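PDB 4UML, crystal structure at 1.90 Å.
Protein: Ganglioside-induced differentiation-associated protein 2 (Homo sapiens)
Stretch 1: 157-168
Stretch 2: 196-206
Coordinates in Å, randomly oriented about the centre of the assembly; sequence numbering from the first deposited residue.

Stretch 1 (157-168) AKEQSMSSVGFC
Stretch 2, residues 196-206: IHGETIEKVVF

Strands 164-167 and 203-206 run parallel, their axes 9° apart and 4.7 Å at closest approach, with Ser164, Val165, Gly166 and Phe167 paired to Lys203, Val204, Val205 and Phe206. Ser163 O starts the ladder by accepting from both Glu202 N (2.7 Å) and Lys203 N (3.2 Å). Val165 N then donates to Lys203 O (3.1 Å), Val205 N to Val165 O (2.9 Å, nearly linear at 172°), and Phe167 N to Val205 O (2.7 Å, 142°). Extended phi/psi, from -151/149 at Ser164 to -81/136 at Phe167, alternates the side chains between the faces.

Val165, Phe167, Val204 and Phe206 share one face. Both valines are t (chi1 -179° and 172°); both phenylalanines are m (chi1 -78° and -63°) with chi2 of -85° and -77°. These angles bring Phe167 CD2 to 3.6 Å from Val204 CG1, which lies at the ring edge. The phenyl planes are 22° apart, but with centroids 6.0 Å apart they are slid and barely overlap. On the opposite face, the register sets Ser164 CB 4.0 Å from Lys203 CB; Ser164 is p, and Lys203 (m, m, t, p) then leads its end away.

Before the strands, helical Lys158 (t, t; modelled to CD) places CD 3.4 Å from His197 ND1, with His197 at chi1 -52°, chi2 -85°.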

# COMPACT_ATOMS: atom_id res chain seq x y z
N ALA A 157 -5.33 9.43 -1.75
CA ALA A 157 -4.27 9.89 -2.61
C ALA A 157 -4.80 10.78 -3.75
O ALA A 157 -4.17 11.78 -4.12
CB ALA A 157 -3.52 8.72 -3.19
N LYS A 158 -5.93 10.39 -4.31
CA LYS A 158 -6.55 11.17 -5.39
C LYS A 158 -7.01 12.52 -4.83
O LYS A 158 -6.64 13.57 -5.37
CB LYS A 158 -7.69 10.40 -6.07
CG LYS A 158 -8.05 10.95 -7.45
CD LYS A 158 -8.63 9.90 -8.38
N GLU A 159 -7.72 12.50 -3.71
CA GLU A 159 -8.17 13.72 -3.05
C GLU A 159 -7.04 14.70 -2.73
O GLU A 159 -7.25 15.91 -2.72
CB GLU A 159 -8.88 13.40 -1.73
CG GLU A 159 -10.32 12.94 -1.84
CD GLU A 159 -10.90 12.46 -0.51
OE1 GLU A 159 -10.28 12.67 0.56
OE2 GLU A 159 -11.99 11.86 -0.53
N GLN A 160 -5.87 14.19 -2.38
CA GLN A 160 -4.75 15.05 -2.03
C GLN A 160 -3.85 15.34 -3.21
O GLN A 160 -2.76 15.83 -3.01
CB GLN A 160 -3.90 14.40 -0.92
CG GLN A 160 -4.55 14.42 0.45
CD GLN A 160 -4.74 15.82 0.95
OE1 GLN A 160 -3.86 16.69 0.82
NE2 GLN A 160 -5.89 16.07 1.51
N SER A 161 -4.28 15.02 -4.42
CA SER A 161 -3.47 15.13 -5.62
C SER A 161 -2.06 14.59 -5.44
O SER A 161 -1.10 15.24 -5.80
CB SER A 161 -3.40 16.60 -6.09
OG SER A 161 -4.68 17.20 -6.04
N MET A 162 -1.92 13.37 -4.91
CA MET A 162 -0.59 12.82 -4.69
C MET A 162 -0.01 12.23 -5.95
O MET A 162 -0.71 11.59 -6.71
CB MET A 162 -0.63 11.75 -3.62
CG MET A 162 -1.26 12.22 -2.32
SD MET A 162 -1.01 10.93 -1.09
CE MET A 162 -1.92 11.58 0.28
N SER A 163 1.29 12.41 -6.17
CA SER A 163 1.94 11.83 -7.33
C SER A 163 2.41 10.37 -7.13
O SER A 163 2.56 9.63 -8.12
CB SER A 163 3.10 12.72 -7.77
OG SER A 163 4.13 12.70 -6.81
N SER A 164 2.62 9.94 -5.89
CA SER A 164 3.01 8.55 -5.63
C SER A 164 2.55 8.06 -4.27
O SER A 164 2.39 8.85 -3.31
CB SER A 164 4.51 8.32 -5.78
OG SER A 164 5.24 9.09 -4.87
N VAL A 165 2.29 6.76 -4.22
CA VAL A 165 1.87 6.06 -3.00
C VAL A 165 2.73 4.79 -2.83
O VAL A 165 2.90 4.01 -3.77
CB VAL A 165 0.37 5.71 -2.99
CG1 VAL A 165 -0.05 5.01 -1.69
CG2 VAL A 165 -0.48 6.97 -3.16
N GLY A 166 3.35 4.67 -1.67
CA GLY A 166 4.05 3.47 -1.25
C GLY A 166 3.17 2.59 -0.39
O GLY A 166 2.91 2.90 0.75
N PHE A 167 2.68 1.51 -0.96
CA PHE A 167 1.93 0.53 -0.20
C PHE A 167 2.84 -0.42 0.56
O PHE A 167 3.80 -0.93 0.02
CB PHE A 167 1.04 -0.34 -1.09
CG PHE A 167 -0.23 0.32 -1.51
CD1 PHE A 167 -1.35 0.30 -0.69
CD2 PHE A 167 -0.30 0.94 -2.74
CE1 PHE A 167 -2.52 0.91 -1.08
CE2 PHE A 167 -1.47 1.54 -3.14
CZ PHE A 167 -2.57 1.54 -2.31
N CYS A 168 2.48 -0.67 1.82
CA CYS A 168 2.95 -1.85 2.53
C CYS A 168 1.99 -2.96 2.13
O CYS A 168 0.94 -2.73 1.49
CB CYS A 168 2.94 -1.64 4.04
SG CYS A 168 1.27 -1.36 4.73
N ILE A 196 -8.85 3.81 -14.53
CA ILE A 196 -9.73 4.97 -14.55
C ILE A 196 -9.06 6.27 -14.09
O ILE A 196 -9.17 7.29 -14.78
CB ILE A 196 -10.99 4.74 -13.69
CG1 ILE A 196 -11.93 3.74 -14.36
CG2 ILE A 196 -11.72 6.06 -13.45
CD1 ILE A 196 -11.48 2.29 -14.33
N HIS A 197 -8.36 6.24 -12.95
CA HIS A 197 -7.84 7.46 -12.32
C HIS A 197 -6.33 7.64 -12.40
O HIS A 197 -5.74 8.43 -11.65
CB HIS A 197 -8.23 7.50 -10.84
CG HIS A 197 -9.68 7.29 -10.59
ND1 HIS A 197 -10.60 8.32 -10.65
CD2 HIS A 197 -10.38 6.18 -10.27
CE1 HIS A 197 -11.81 7.84 -10.39
NE2 HIS A 197 -11.70 6.55 -10.16
N GLY A 198 -5.70 6.94 -13.32
CA GLY A 198 -4.25 6.92 -13.39
C GLY A 198 -3.56 8.23 -13.71
O GLY A 198 -2.46 8.48 -13.21
N GLU A 199 -4.17 9.06 -14.55
CA GLU A 199 -3.46 10.22 -15.12
C GLU A 199 -2.73 11.10 -14.11
O GLU A 199 -1.62 11.54 -14.38
CB GLU A 199 -4.41 11.08 -15.96
CG GLU A 199 -4.57 10.57 -17.38
CD GLU A 199 -4.63 11.70 -18.39
OE1 GLU A 199 -3.75 12.59 -18.33
OE2 GLU A 199 -5.56 11.71 -19.23
N THR A 200 -3.35 11.33 -12.95
CA THR A 200 -2.74 12.16 -11.88
C THR A 200 -1.61 11.49 -11.06
O THR A 200 -0.86 12.16 -10.33
CB THR A 200 -3.84 12.73 -10.93
OG1 THR A 200 -3.23 13.43 -9.83
CG2 THR A 200 -4.78 11.61 -10.40
N ILE A 201 -1.46 10.17 -11.20
CA ILE A 201 -0.53 9.42 -10.36
C ILE A 201 0.63 8.96 -11.21
O ILE A 201 0.45 8.46 -12.30
CB ILE A 201 -1.25 8.25 -9.68
CG1 ILE A 201 -2.32 8.81 -8.75
CG2 ILE A 201 -0.27 7.38 -8.89
CD1 ILE A 201 -2.89 7.82 -7.77
N GLU A 202 1.83 9.14 -10.70
CA GLU A 202 3.00 8.75 -11.40
C GLU A 202 3.41 7.34 -11.02
O GLU A 202 3.80 6.56 -11.89
CB GLU A 202 4.14 9.74 -11.13
CG GLU A 202 3.84 11.16 -11.61
CD GLU A 202 4.92 12.17 -11.26
OE1 GLU A 202 5.91 11.81 -10.59
OE2 GLU A 202 4.79 13.34 -11.65
N LYS A 203 3.36 7.00 -9.72
CA LYS A 203 3.89 5.72 -9.26
C LYS A 203 3.10 5.15 -8.08
O LYS A 203 2.65 5.89 -7.18
CB LYS A 203 5.36 5.84 -8.84
CG LYS A 203 6.38 6.13 -9.94
CD LYS A 203 6.48 5.03 -10.99
CE LYS A 203 7.10 5.58 -12.28
NZ LYS A 203 8.53 5.91 -12.03
N VAL A 204 2.89 3.85 -8.14
CA VAL A 204 2.39 3.07 -7.02
C VAL A 204 3.46 2.02 -6.76
O VAL A 204 3.87 1.29 -7.68
CB VAL A 204 1.03 2.43 -7.31
CG1 VAL A 204 0.65 1.45 -6.19
CG2 VAL A 204 -0.03 3.49 -7.45
N VAL A 205 3.95 2.00 -5.52
CA VAL A 205 4.99 1.08 -5.14
C VAL A 205 4.41 0.08 -4.18
O VAL A 205 3.88 0.45 -3.12
CB VAL A 205 6.19 1.77 -4.47
CG1 VAL A 205 7.25 0.74 -4.08
CG2 VAL A 205 6.78 2.81 -5.37
N PHE A 206 4.53 -1.19 -4.55
CA PHE A 206 4.26 -2.29 -3.64
C PHE A 206 5.57 -2.68 -2.96
O PHE A 206 6.39 -3.35 -3.58
CB PHE A 206 3.67 -3.46 -4.40
CG PHE A 206 2.34 -3.17 -5.05
CD1 PHE A 206 1.17 -3.14 -4.30
CD2 PHE A 206 2.24 -3.02 -6.42
CE1 PHE A 206 -0.06 -2.90 -4.89
CE2 PHE A 206 1.00 -2.79 -7.03
CZ PHE A 206 -0.15 -2.72 -6.27